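Side-chain contacts in methylocystis parvus OBBP MbnE (Methylocystis parvus OBBP, PDB 5ICQ), which probably binds the copper-chelating peptide methanobactin in the periplasm, as a solute-binding protein of family 5, and so serves its uptake: residues H130-A135 and A249-Q254; F152-A157 and H206-E211; R293-Y298 and Y355-Y360; G343-F348 and L466-V471; D535-A540 and V554-R559. All blocks are in the same frame, centred on the assembly; numbering follows the deposited sequence.

How the interactions relate
Following the chain from the N terminus, interaction 1 opens at the end of strand 126-131 and closes in the loop between strands 237-242 and 262-268, joining the turn after strand 126-131 to that loop. Within that span, interaction 2 closes a shorter loop, bringing the segment after helix 193-198 back to helix 145-158. Interactions 3 and 4 come later and cross, since their segments alternate along the chain: interaction 3 brings the turn after helix 348-355 to helix 291-296, and interaction 4 the turn after helix 336-343 to the end of helix 453-467. They touch where Tyr360 O meets Phe348 CZ at 3.8 Å. Interaction 5 follows as a local pairing of helices 532-543 and 547-563.

Interaction 1 of 5, residues H130-A135 and A249-Q254; sequences HLDPRA and ADIPSQ
One face of the Arg134 guanidinium carries Ile251 CD1, which sits 3.3 Å above the plane and toward the rim, nearest to Arg134 NH2 at 3.4 Å. At the edge of the same group, in its plane, lies Asp132 OD1. Arg134 grips the carboxylate side-on with two nitrogens: NE donates to Asp132 OD1 at 2.9 Å in a nearly straight bond (166°), and NH2 reaches Asp132 OD2 at 2.7 Å, tilted 26° from the guanidinium plane. Both oxygens use their syn lone pairs. The bend of the arginine chain at chi3 (-81°) brings NE and NH2 alongside the Asp132 carboxylate. Asp132 OD1 also accepts from Arg134 N, on the anti side and out of the carboxylate plane, closing an Asx turn. This turn follows strand 126-131, while residues 249-254 lie in the loop between strands 237-242 and 262-268, where Ser253 OG bonds to Pro112 O of strand 109-120. A water bridges Arg134 NH1 and Asp250 O. No direct hydrogen bond joins the two segments; the salt bridge within residues 132-134 fixes the guanidinium, and a buried isoleucine methyl packs on one flat face of a group whose NE edge is already engaged by Asp132.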
# COMPACT_ATOMS: atom_id res chain seq x y z
N HIS A 130 -4.45 -26.71 9.72
CA HIS A 130 -5.52 -27.54 10.28
C HIS A 130 -6.82 -26.77 10.17
O HIS A 130 -7.00 -25.76 10.86
CB HIS A 130 -5.22 -27.90 11.73
CG HIS A 130 -4.10 -28.87 11.91
ND1 HIS A 130 -2.79 -28.55 11.63
CD2 HIS A 130 -4.09 -30.14 12.38
CE1 HIS A 130 -2.02 -29.59 11.89
NE2 HIS A 130 -2.78 -30.57 12.36
N LEU A 131 -7.75 -27.26 9.35
CA LEU A 131 -8.99 -26.54 9.09
C LEU A 131 -9.98 -26.70 10.24
O LEU A 131 -10.08 -27.77 10.85
CB LEU A 131 -9.63 -27.02 7.79
CG LEU A 131 -8.71 -27.05 6.58
CD1 LEU A 131 -9.46 -27.51 5.34
CD2 LEU A 131 -8.10 -25.68 6.36
N ASP A 132 -10.73 -25.64 10.51
CA ASP A 132 -11.75 -25.66 11.56
C ASP A 132 -12.95 -26.47 11.08
O ASP A 132 -13.57 -26.09 10.07
CB ASP A 132 -12.18 -24.24 11.92
CG ASP A 132 -12.96 -24.16 13.23
OD1 ASP A 132 -13.78 -25.07 13.50
OD2 ASP A 132 -12.74 -23.20 13.99
N PRO A 133 -13.32 -27.56 11.76
CA PRO A 133 -14.47 -28.36 11.29
C PRO A 133 -15.80 -27.62 11.37
O PRO A 133 -16.78 -28.09 10.78
CB PRO A 133 -14.44 -29.58 12.23
CG PRO A 133 -13.76 -29.10 13.46
CD PRO A 133 -12.73 -28.09 13.01
N ARG A 134 -15.86 -26.48 12.06
CA ARG A 134 -17.07 -25.66 12.07
C ARG A 134 -17.27 -24.88 10.78
O ARG A 134 -18.38 -24.39 10.53
CB ARG A 134 -17.03 -24.68 13.24
CG ARG A 134 -16.91 -25.31 14.62
CD ARG A 134 -16.62 -24.23 15.69
NE ARG A 134 -15.20 -23.87 15.74
CZ ARG A 134 -14.67 -23.02 16.61
NH1 ARG A 134 -15.43 -22.43 17.53
NH2 ARG A 134 -13.37 -22.76 16.57
N ALA A 135 -16.23 -24.72 9.96
CA ALA A 135 -16.30 -23.78 8.84
C ALA A 135 -17.20 -24.31 7.72
O ALA A 135 -17.11 -25.47 7.33
CB ALA A 135 -14.90 -23.53 8.28
N ALA A 249 -18.97 -16.49 13.47
CA ALA A 249 -19.41 -15.28 14.17
C ALA A 249 -18.77 -15.16 15.55
O ALA A 249 -18.58 -14.03 16.04
CB ALA A 249 -20.94 -15.25 14.28
N ASP A 250 -18.41 -16.28 16.19
CA ASP A 250 -17.83 -16.25 17.53
C ASP A 250 -16.37 -16.71 17.54
O ASP A 250 -15.82 -17.04 18.60
CB ASP A 250 -18.68 -17.07 18.50
CG ASP A 250 -18.30 -16.84 19.95
OD1 ASP A 250 -18.19 -15.67 20.38
OD2 ASP A 250 -18.08 -17.84 20.66
N ILE A 251 -15.72 -16.73 16.39
CA ILE A 251 -14.27 -16.96 16.33
C ILE A 251 -13.57 -15.74 16.90
O ILE A 251 -14.03 -14.61 16.65
CB ILE A 251 -13.84 -17.23 14.88
CG1 ILE A 251 -14.49 -18.52 14.36
CG2 ILE A 251 -12.33 -17.29 14.74
CD1 ILE A 251 -14.01 -19.79 15.04
N PRO A 252 -12.50 -15.89 17.70
CA PRO A 252 -11.88 -14.71 18.33
C PRO A 252 -11.51 -13.59 17.36
O PRO A 252 -11.79 -12.42 17.65
CB PRO A 252 -10.64 -15.30 19.00
CG PRO A 252 -11.11 -16.69 19.41
CD PRO A 252 -11.93 -17.15 18.21
N SER A 253 -10.92 -13.93 16.21
CA SER A 253 -10.52 -12.92 15.23
C SER A 253 -11.71 -12.22 14.57
O SER A 253 -11.50 -11.26 13.81
CB SER A 253 -9.66 -13.56 14.14
OG SER A 253 -10.42 -14.48 13.36
N GLN A 254 -12.93 -12.67 14.84
CA GLN A 254 -14.13 -12.11 14.24
C GLN A 254 -15.03 -11.38 15.23
O GLN A 254 -15.98 -10.70 14.81
CB GLN A 254 -14.95 -13.23 13.56
CG GLN A 254 -14.16 -14.07 12.58
CD GLN A 254 -13.89 -13.30 11.32
OE1 GLN A 254 -14.73 -13.24 10.43
NE2 GLN A 254 -12.72 -12.66 11.25
O HOH W 1 -14.68 -19.80 19.30

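Interaction 2 of 5, residues F152-A157 and H206-E211; sequences FDLLKA and HALDVE
Leu154 and Leu208 both hold CG trans to the backbone nitrogen (chi1 172° and -172°), and these rotamers send the two side chains toward each other, tip to tip. The closest methyls are Leu154 CD2 and Leu208 CD2 at 3.8 Å, with Leu208 CD1 only slightly farther from the same Leu154 methyl. The other branch of the helix residue serves a second partner: Leu154 CD1 lies 4.3 Å from Val210 CB, a looser approach. One leucine thus spans two residues of the loop, its methyls divided between them, and the contact is wholly apolar. Around Val210 the chain makes an Asx turn, in which Asp209 OD1 accepts from Glu211 N at 3.0 Å. The contact fastens the loop between helix 193-198 and strand 227-233 onto the flank of helix 145-158. Phe150, a turn earlier on that helix, touches both Leu208 and Val210, while Phe213 of the loop packs on Leu154.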
# COMPACT_ATOMS: atom_id res chain seq x y z
N PHE A 152 -6.16 -23.04 -4.45
CA PHE A 152 -4.73 -22.90 -4.73
C PHE A 152 -4.44 -23.16 -6.20
O PHE A 152 -3.76 -22.36 -6.86
CB PHE A 152 -3.94 -23.85 -3.84
CG PHE A 152 -2.47 -23.92 -4.17
CD1 PHE A 152 -1.61 -22.92 -3.74
CD2 PHE A 152 -1.96 -24.98 -4.90
CE1 PHE A 152 -0.25 -22.98 -4.04
CE2 PHE A 152 -0.60 -25.05 -5.20
CZ PHE A 152 0.25 -24.04 -4.77
N ASP A 153 -4.94 -24.28 -6.73
CA ASP A 153 -4.70 -24.61 -8.14
C ASP A 153 -5.28 -23.56 -9.08
O ASP A 153 -4.64 -23.18 -10.07
CB ASP A 153 -5.29 -25.97 -8.47
CG ASP A 153 -4.54 -27.10 -7.82
OD1 ASP A 153 -3.32 -26.95 -7.58
OD2 ASP A 153 -5.17 -28.15 -7.55
N LEU A 154 -6.50 -23.09 -8.80
CA LEU A 154 -7.15 -22.12 -9.66
C LEU A 154 -6.40 -20.79 -9.66
O LEU A 154 -6.17 -20.18 -10.71
CB LEU A 154 -8.60 -21.90 -9.22
CG LEU A 154 -9.38 -20.78 -9.90
CD1 LEU A 154 -9.55 -21.07 -11.39
CD2 LEU A 154 -10.74 -20.60 -9.23
N LEU A 155 -6.02 -20.33 -8.47
CA LEU A 155 -5.37 -19.02 -8.37
C LEU A 155 -3.94 -19.07 -8.87
O LEU A 155 -3.43 -18.07 -9.41
CB LEU A 155 -5.43 -18.54 -6.92
CG LEU A 155 -6.86 -18.25 -6.48
CD1 LEU A 155 -6.97 -18.11 -4.96
CD2 LEU A 155 -7.39 -17.00 -7.18
N LYS A 156 -3.27 -20.21 -8.71
CA LYS A 156 -1.94 -20.38 -9.29
C LYS A 156 -1.99 -20.24 -10.80
O LYS A 156 -1.08 -19.66 -11.41
CB LYS A 156 -1.36 -21.73 -8.90
CG LYS A 156 0.03 -21.97 -9.49
CD LYS A 156 0.75 -23.12 -8.80
CE LYS A 156 0.30 -24.46 -9.34
NZ LYS A 156 1.41 -25.46 -9.25
N ALA A 157 -3.05 -20.74 -11.43
CA ALA A 157 -3.17 -20.67 -12.88
C ALA A 157 -3.77 -19.35 -13.35
O ALA A 157 -3.38 -18.86 -14.42
CB ALA A 157 -4.01 -21.84 -13.39
N HIS A 206 -17.56 -26.77 -5.11
CA HIS A 206 -18.88 -27.21 -5.56
C HIS A 206 -19.70 -26.11 -6.22
O HIS A 206 -20.77 -26.41 -6.77
CB HIS A 206 -19.66 -27.79 -4.37
CG HIS A 206 -20.16 -26.74 -3.42
ND1 HIS A 206 -19.34 -26.13 -2.49
CD2 HIS A 206 -21.39 -26.20 -3.26
CE1 HIS A 206 -20.05 -25.25 -1.80
NE2 HIS A 206 -21.30 -25.28 -2.24
N ALA A 207 -19.25 -24.85 -6.18
CA ALA A 207 -20.10 -23.76 -6.63
C ALA A 207 -19.40 -22.71 -7.49
O ALA A 207 -20.00 -21.66 -7.76
CB ALA A 207 -20.73 -23.06 -5.42
N LEU A 208 -18.16 -22.94 -7.92
CA LEU A 208 -17.44 -21.97 -8.74
C LEU A 208 -17.15 -22.61 -10.09
O LEU A 208 -16.52 -23.67 -10.15
CB LEU A 208 -16.13 -21.53 -8.07
CG LEU A 208 -15.33 -20.38 -8.71
CD1 LEU A 208 -14.41 -19.73 -7.69
CD2 LEU A 208 -14.50 -20.84 -9.90
N ASP A 209 -17.61 -21.96 -11.16
CA ASP A 209 -17.36 -22.41 -12.53
C ASP A 209 -15.98 -21.93 -12.95
O ASP A 209 -15.77 -20.73 -13.15
CB ASP A 209 -18.45 -21.85 -13.45
CG ASP A 209 -18.34 -22.36 -14.88
OD1 ASP A 209 -17.25 -22.81 -15.30
OD2 ASP A 209 -19.36 -22.30 -15.60
N VAL A 210 -15.02 -22.85 -13.09
CA VAL A 210 -13.66 -22.40 -13.33
C VAL A 210 -13.52 -21.77 -14.71
O VAL A 210 -12.68 -20.88 -14.91
CB VAL A 210 -12.64 -23.55 -13.13
CG1 VAL A 210 -12.90 -24.25 -11.80
CG2 VAL A 210 -12.69 -24.53 -14.27
N GLU A 211 -14.35 -22.18 -15.68
CA GLU A 211 -14.23 -21.60 -17.02
C GLU A 211 -14.71 -20.15 -17.06
O GLU A 211 -14.24 -19.37 -17.90
CB GLU A 211 -15.00 -22.46 -18.03
CG GLU A 211 -14.15 -23.57 -18.65
CD GLU A 211 -13.82 -24.69 -17.69
OE1 GLU A 211 -14.69 -25.01 -16.85
OE2 GLU A 211 -12.69 -25.22 -17.77

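Interaction 3 of 5, residues R293-Y298 and Y355-Y360. With SO4 (sulfate ion), chain E.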
# COMPACT_ATOMS: atom_id res chain seq x y z
N ARG A 293 -11.36 20.81 -0.72
CA ARG A 293 -12.61 20.49 -0.05
C ARG A 293 -12.41 20.40 1.45
O ARG A 293 -13.22 20.93 2.23
CB ARG A 293 -13.17 19.18 -0.61
CG ARG A 293 -14.67 19.02 -0.48
CD ARG A 293 -15.17 18.16 -1.63
NE ARG A 293 -14.31 17.00 -1.81
CZ ARG A 293 -14.20 16.32 -2.94
NH1 ARG A 293 -14.89 16.69 -4.01
NH2 ARG A 293 -13.38 15.28 -3.00
N TRP A 294 -11.34 19.74 1.89
CA TRP A 294 -11.03 19.68 3.31
C TRP A 294 -10.88 21.08 3.88
O TRP A 294 -11.38 21.37 4.97
CB TRP A 294 -9.75 18.86 3.53
CG TRP A 294 -9.47 18.46 4.97
CD1 TRP A 294 -8.38 18.82 5.71
CD2 TRP A 294 -10.27 17.60 5.81
NE1 TRP A 294 -8.45 18.24 6.97
CE2 TRP A 294 -9.60 17.49 7.05
CE3 TRP A 294 -11.48 16.92 5.63
CZ2 TRP A 294 -10.10 16.72 8.11
CZ3 TRP A 294 -11.98 16.15 6.68
CH2 TRP A 294 -11.28 16.06 7.91
N SER A 295 -10.23 21.97 3.12
CA SER A 295 -9.94 23.31 3.62
C SER A 295 -11.20 24.17 3.73
O SER A 295 -11.37 24.89 4.71
CB SER A 295 -8.91 23.99 2.71
OG SER A 295 -8.66 25.31 3.15
N THR A 296 -12.11 24.10 2.74
CA THR A 296 -13.23 25.04 2.71
C THR A 296 -14.60 24.41 2.49
O THR A 296 -15.60 25.14 2.52
CB THR A 296 -13.01 26.11 1.62
OG1 THR A 296 -12.92 25.48 0.34
CG2 THR A 296 -11.74 26.90 1.89
N GLY A 297 -14.70 23.11 2.26
CA GLY A 297 -15.97 22.53 1.89
C GLY A 297 -16.81 21.95 3.01
O GLY A 297 -17.91 21.46 2.74
N TYR A 298 -16.35 21.99 4.25
CA TYR A 298 -17.07 21.35 5.35
C TYR A 298 -17.79 22.37 6.23
O TYR A 298 -17.77 22.30 7.45
CB TYR A 298 -16.13 20.48 6.18
CG TYR A 298 -15.82 19.19 5.46
CD1 TYR A 298 -14.84 19.14 4.47
CD2 TYR A 298 -16.53 18.02 5.74
CE1 TYR A 298 -14.57 17.97 3.78
CE2 TYR A 298 -16.26 16.83 5.05
CZ TYR A 298 -15.28 16.82 4.07
OH TYR A 298 -14.98 15.67 3.38
N TYR A 355 -0.91 25.63 -3.47
CA TYR A 355 -1.89 24.70 -4.02
C TYR A 355 -2.63 23.89 -2.98
O TYR A 355 -3.75 23.44 -3.26
CB TYR A 355 -1.22 23.73 -5.01
CG TYR A 355 -0.74 24.39 -6.27
CD1 TYR A 355 -1.65 24.96 -7.15
CD2 TYR A 355 0.61 24.43 -6.60
CE1 TYR A 355 -1.23 25.57 -8.31
CE2 TYR A 355 1.04 25.03 -7.78
CZ TYR A 355 0.10 25.60 -8.63
OH TYR A 355 0.48 26.22 -9.80
N TYR A 356 -2.06 23.66 -1.81
CA TYR A 356 -2.60 22.62 -0.93
C TYR A 356 -3.02 23.16 0.43
O TYR A 356 -3.19 22.37 1.37
CB TYR A 356 -1.60 21.48 -0.77
CG TYR A 356 -1.19 20.91 -2.12
CD1 TYR A 356 -2.14 20.34 -2.96
CD2 TYR A 356 0.13 20.94 -2.53
CE1 TYR A 356 -1.77 19.81 -4.20
CE2 TYR A 356 0.51 20.42 -3.77
CZ TYR A 356 -0.44 19.86 -4.59
OH TYR A 356 -0.05 19.35 -5.81
N ALA A 357 -3.20 24.48 0.55
CA ALA A 357 -3.67 25.13 1.77
C ALA A 357 -2.78 24.80 2.96
O ALA A 357 -3.23 24.80 4.11
CB ALA A 357 -5.13 24.75 2.07
N GLY A 358 -1.50 24.53 2.69
CA GLY A 358 -0.55 24.20 3.74
C GLY A 358 -0.79 22.89 4.45
O GLY A 358 -0.21 22.66 5.51
N LEU A 359 -1.59 22.00 3.87
CA LEU A 359 -2.05 20.82 4.59
C LEU A 359 -1.09 19.63 4.50
O LEU A 359 -1.25 18.68 5.27
CB LEU A 359 -3.42 20.38 4.06
CG LEU A 359 -4.54 21.36 4.43
CD1 LEU A 359 -5.81 21.01 3.68
CD2 LEU A 359 -4.79 21.36 5.94
N TYR A 360 -0.14 19.64 3.59
CA TYR A 360 0.73 18.49 3.42
C TYR A 360 2.04 18.66 4.19
O TYR A 360 2.37 19.73 4.68
CB TYR A 360 1.02 18.27 1.94
CG TYR A 360 -0.13 17.69 1.16
CD1 TYR A 360 -0.88 16.63 1.66
CD2 TYR A 360 -0.46 18.19 -0.09
CE1 TYR A 360 -1.92 16.07 0.92
CE2 TYR A 360 -1.49 17.64 -0.83
CZ TYR A 360 -2.21 16.60 -0.33
OH TYR A 360 -3.23 16.07 -1.09
S SO4 E . -12.22 14.89 -6.49
O1 SO4 E . -12.64 13.58 -6.97
O2 SO4 E . -11.46 15.57 -7.53
O3 SO4 E . -13.39 15.69 -6.14
O4 SO4 E . -11.39 14.70 -5.31
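Leu359 CD1 meets the Trp294 indole at its edge, in the ring plane, with CD1 of the tryptophan 3.9 Å away; the two side chains cross at about a right angle. Beside this, Ala357 CB packs against Ser295 OG at 3.7 Å. Both loop residues belong to a type I' turn, closed by Leu359 N bonding to Tyr356 O, which sets Ala357 and Leu359 on the side facing the helix. A turn of helix 291-296 places Trp294 and Ser295 next to each other to receive them. Arg293 instead holds a sulfate ion, probably from the crystallisation liquor: NH1 donates to its O3 at 2.8 Å, while NH2 makes weak bonds to O3 and O4. O3 lies near the guanidinium plane, and a bend at chi3 (46°) turns the group toward the ion. Arg293 NH2 also forms a salt bridge with Glu288 OE1. A leucine in place of Arg293 would probably leave the sulfate without these donors and cost Glu288 that salt bridge. Farther out, the indole stacks on Trp577 of strand 576-581 and forms a cation-pi pair with Arg310 of strand 308-313. Leu359 also touches Trp577, so the turn after helix 348-355 packs on both helix 291-296 and strand 576-581.

Interaction 4 of 5, residues G343-F348 and L466-V471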
# COMPACT_ATOMS: atom_id res chain seq x y z
N GLY A 343 17.65 17.96 -6.87
CA GLY A 343 16.67 17.81 -5.82
C GLY A 343 16.62 18.99 -4.88
O GLY A 343 15.56 19.31 -4.33
N MET A 344 17.76 19.66 -4.68
CA MET A 344 17.81 20.83 -3.81
C MET A 344 16.94 21.97 -4.30
O MET A 344 16.60 22.87 -3.53
CB MET A 344 19.24 21.36 -3.71
CG MET A 344 20.18 20.46 -2.96
SD MET A 344 21.83 21.19 -3.01
CE MET A 344 22.71 19.94 -2.07
N MET A 345 16.60 21.98 -5.58
CA MET A 345 15.91 23.12 -6.14
C MET A 345 14.40 23.01 -6.05
O MET A 345 13.71 23.99 -6.34
CB MET A 345 16.33 23.32 -7.60
CG MET A 345 17.83 23.56 -7.77
SD MET A 345 18.45 24.99 -6.85
CE MET A 345 17.50 26.32 -7.60
N PHE A 346 13.85 21.87 -5.63
CA PHE A 346 12.40 21.78 -5.50
C PHE A 346 11.95 22.52 -4.25
O PHE A 346 12.40 22.22 -3.15
CB PHE A 346 11.93 20.32 -5.43
CG PHE A 346 10.44 20.20 -5.28
CD1 PHE A 346 9.60 20.60 -6.30
CD2 PHE A 346 9.89 19.74 -4.10
CE1 PHE A 346 8.23 20.52 -6.17
CE2 PHE A 346 8.51 19.65 -3.96
CZ PHE A 346 7.69 20.04 -4.99
N ASP A 347 11.03 23.48 -4.41
CA ASP A 347 10.58 24.33 -3.31
C ASP A 347 9.22 23.85 -2.83
O ASP A 347 8.17 24.29 -3.31
CB ASP A 347 10.54 25.79 -3.75
CG ASP A 347 10.20 26.74 -2.61
OD1 ASP A 347 9.70 26.28 -1.57
OD2 ASP A 347 10.43 27.96 -2.75
N PHE A 348 9.23 22.93 -1.86
CA PHE A 348 7.97 22.36 -1.40
C PHE A 348 7.12 23.39 -0.66
O PHE A 348 5.89 23.39 -0.79
CB PHE A 348 8.21 21.16 -0.47
CG PHE A 348 6.97 20.76 0.29
CD1 PHE A 348 5.87 20.26 -0.39
CD2 PHE A 348 6.90 20.91 1.67
CE1 PHE A 348 4.71 19.91 0.29
CE2 PHE A 348 5.73 20.55 2.36
CZ PHE A 348 4.64 20.05 1.66
N LEU A 466 14.34 25.30 -11.41
CA LEU A 466 15.55 24.83 -12.07
C LEU A 466 16.08 25.85 -13.07
O LEU A 466 17.29 25.91 -13.30
CB LEU A 466 15.28 23.49 -12.76
CG LEU A 466 15.20 22.34 -11.74
CD1 LEU A 466 14.56 21.12 -12.36
CD2 LEU A 466 16.60 21.97 -11.20
N ALA A 467 15.19 26.64 -13.66
CA ALA A 467 15.64 27.70 -14.56
C ALA A 467 16.62 28.64 -13.86
O ALA A 467 17.49 29.23 -14.52
CB ALA A 467 14.45 28.49 -15.10
N ARG A 468 16.50 28.79 -12.54
CA ARG A 468 17.37 29.69 -11.79
C ARG A 468 18.82 29.20 -11.73
O ARG A 468 19.70 30.00 -11.44
CB ARG A 468 16.82 29.91 -10.38
CG ARG A 468 15.53 30.75 -10.36
CD ARG A 468 14.88 30.77 -8.98
NE ARG A 468 15.85 30.59 -7.90
CZ ARG A 468 15.90 29.52 -7.11
NH1 ARG A 468 15.03 28.52 -7.27
NH2 ARG A 468 16.82 29.45 -6.16
N ILE A 469 19.09 27.92 -12.01
CA ILE A 469 20.48 27.46 -12.10
C ILE A 469 20.80 27.09 -13.54
O ILE A 469 21.69 26.27 -13.80
CB ILE A 469 20.78 26.29 -11.14
CG1 ILE A 469 19.81 25.12 -11.36
CG2 ILE A 469 20.76 26.76 -9.68
CD1 ILE A 469 20.27 23.84 -10.69
N GLY A 470 20.09 27.69 -14.49
CA GLY A 470 20.44 27.55 -15.90
C GLY A 470 19.99 26.26 -16.56
O GLY A 470 20.57 25.88 -17.59
N VAL A 471 18.98 25.59 -16.03
CA VAL A 471 18.53 24.29 -16.54
C VAL A 471 17.21 24.48 -17.26
O VAL A 471 16.26 25.03 -16.69
CB VAL A 471 18.39 23.27 -15.40
CG1 VAL A 471 17.71 21.99 -15.91
CG2 VAL A 471 19.76 22.95 -14.80
O HOH W 2 13.95 26.57 -5.54
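The backbones come nearest at Met345 and Leu466, whose CA atoms are 6.2 Å apart, where a type I turn after helix 336-343 passes the C-terminal end of helix 453-467. That end is a Schellman motif: Gly470, with positive phi, is its C-prime residue, Val471 N bonds to Leu466 O and Gly470 N to Ala467 O. Leu466 O also accepts from Ile469 N, the two donors arriving from opposite faces of the carbonyl plane. Against this terminus lies Met345, whose chain is bent at both chi2 (-58°) and chi3 (-61°) and therefore curls along its neighbours instead of stretching past them. Its CB packs on Leu466 CD2 at 3.9 Å, and its CG on Ile469 CD1 at 3.8 Å. The methyl CE continues to the guanidinium of Arg468, 3.3 Å from NH1, while Ile469 CG2 also borders this end of the methionine. Three side chains of the helix terminus thus share one thioether chain with overlapping contacts: Leu466 at the base, Ile469 along the middle and Arg468 at the methyl end. Ala421 of helix 415-427 adds a further neighbour to Met345, and Phe446 of strand 442-450 packs on Leu466. No direct hydrogen bond joins the segments; a water donates to Met345 O at 2.7 Å and accepts from Arg468 NH1 at 2.8 Å.

Interaction 5 of 5, residues D535-A540 and V554-R559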
# COMPACT_ATOMS: atom_id res chain seq x y z
N ASP A 535 20.42 -4.34 -3.72
CA ASP A 535 20.08 -5.76 -3.78
C ASP A 535 20.46 -6.47 -2.49
O ASP A 535 19.73 -7.34 -2.00
CB ASP A 535 20.79 -6.42 -4.97
CG ASP A 535 20.29 -5.91 -6.32
OD1 ASP A 535 19.32 -5.14 -6.37
OD2 ASP A 535 20.90 -6.30 -7.35
N GLY A 536 21.63 -6.12 -1.93
CA GLY A 536 22.07 -6.75 -0.70
C GLY A 536 21.20 -6.39 0.50
O GLY A 536 20.93 -7.23 1.35
N MET A 537 20.75 -5.13 0.58
CA MET A 537 19.86 -4.77 1.68
C MET A 537 18.46 -5.36 1.51
O MET A 537 17.81 -5.68 2.51
CB MET A 537 19.78 -3.26 1.88
CG MET A 537 21.09 -2.64 2.30
SD MET A 537 21.78 -3.35 3.84
CE MET A 537 20.41 -3.68 4.96
N ILE A 538 17.98 -5.50 0.28
CA ILE A 538 16.72 -6.21 0.08
C ILE A 538 16.85 -7.65 0.57
O ILE A 538 15.98 -8.17 1.28
CB ILE A 538 16.28 -6.14 -1.39
CG1 ILE A 538 15.88 -4.71 -1.75
CG2 ILE A 538 15.11 -7.09 -1.65
CD1 ILE A 538 15.61 -4.50 -3.22
N SER A 539 17.95 -8.31 0.21
CA SER A 539 18.18 -9.66 0.71
C SER A 539 18.20 -9.68 2.23
O SER A 539 17.66 -10.60 2.86
CB SER A 539 19.48 -10.24 0.16
OG SER A 539 19.43 -10.31 -1.26
N ALA A 540 18.79 -8.65 2.85
CA ALA A 540 18.91 -8.65 4.31
C ALA A 540 17.56 -8.43 4.98
O ALA A 540 17.27 -9.05 6.01
CB ALA A 540 19.90 -7.57 4.76
N VAL A 554 15.58 -2.56 7.41
CA VAL A 554 14.79 -1.61 6.62
C VAL A 554 15.36 -0.20 6.77
O VAL A 554 15.40 0.57 5.80
CB VAL A 554 13.30 -1.67 7.02
CG1 VAL A 554 12.51 -0.63 6.23
CG2 VAL A 554 12.75 -3.05 6.74
N ARG A 555 15.77 0.18 7.98
CA ARG A 555 16.42 1.48 8.16
C ARG A 555 17.67 1.59 7.30
O ARG A 555 17.89 2.60 6.63
CB ARG A 555 16.76 1.71 9.63
CG ARG A 555 15.57 2.05 10.49
CD ARG A 555 15.97 2.23 11.94
NE ARG A 555 14.81 2.46 12.79
CZ ARG A 555 14.87 2.65 14.10
NH1 ARG A 555 16.05 2.64 14.72
NH2 ARG A 555 13.76 2.85 14.80
N ALA A 556 18.52 0.56 7.30
CA ALA A 556 19.71 0.59 6.45
C ALA A 556 19.33 0.65 4.98
O ALA A 556 19.95 1.36 4.19
CB ALA A 556 20.60 -0.62 6.72
N TYR A 557 18.31 -0.12 4.59
CA TYR A 557 17.80 -0.08 3.22
C TYR A 557 17.33 1.32 2.84
O TYR A 557 17.63 1.83 1.75
CB TYR A 557 16.67 -1.12 3.12
CG TYR A 557 15.87 -1.14 1.84
CD1 TYR A 557 16.47 -1.37 0.61
CD2 TYR A 557 14.49 -1.00 1.87
CE1 TYR A 557 15.71 -1.43 -0.56
CE2 TYR A 557 13.73 -1.08 0.71
CZ TYR A 557 14.35 -1.28 -0.50
OH TYR A 557 13.60 -1.34 -1.66
N ASP A 558 16.59 1.97 3.74
CA ASP A 558 16.14 3.35 3.52
C ASP A 558 17.33 4.26 3.23
O ASP A 558 17.31 5.05 2.28
CB ASP A 558 15.37 3.83 4.76
CG ASP A 558 14.56 5.12 4.52
OD1 ASP A 558 14.04 5.31 3.40
OD2 ASP A 558 14.42 5.94 5.47
N ARG A 559 18.39 4.15 4.04
CA ARG A 559 19.58 4.98 3.83
C ARG A 559 20.19 4.76 2.46
O ARG A 559 20.65 5.72 1.82
CB ARG A 559 20.64 4.71 4.91
CG ARG A 559 20.07 4.83 6.33
CD ARG A 559 21.15 4.84 7.41
NE ARG A 559 20.51 4.56 8.69
CZ ARG A 559 20.14 5.48 9.56
NH1 ARG A 559 20.35 6.76 9.27
NH2 ARG A 559 19.54 5.14 10.70
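This is a buried apolar contact between two nearly antiparallel helices, 532-543 and 547-563, which follow each other in the chain as a helical hairpin. The axes of segments 535-540 and 554-559 approach to 9.1 Å with 163° between their directions, and the CA atoms of Met537 and Tyr557 come within 5.3 Å. Met537 bends at chi2 and chi3, curling its tip over to Ala556, where CE meets CB at 3.5 Å. Its CB, at the base of the side chain, rests against Tyr557 CB at 4.0 Å. Ile538 lies across the tyrosine obliquely, with CG1 3.5 Å from Tyr557 CE1 and CD1 near the hydroxyl end. The phenol's polar end is engaged beyond the hairpin by a hydrogen bond to Gln509 of helix 508-513, and Trp513 of that helix also touches the tyrosine side chain. With an alanine in place of Tyr557, a gap would probably open beside Ile538 and Gln509 would lose its hydroxyl partner. Leu386 and Leu387 of helix 381-387 also touch Met537. Between the two segments the chemistry is entirely hydrophobic: the hairpin is joined here by shape and burial, while the phenol oxygen is bonded to a third helix.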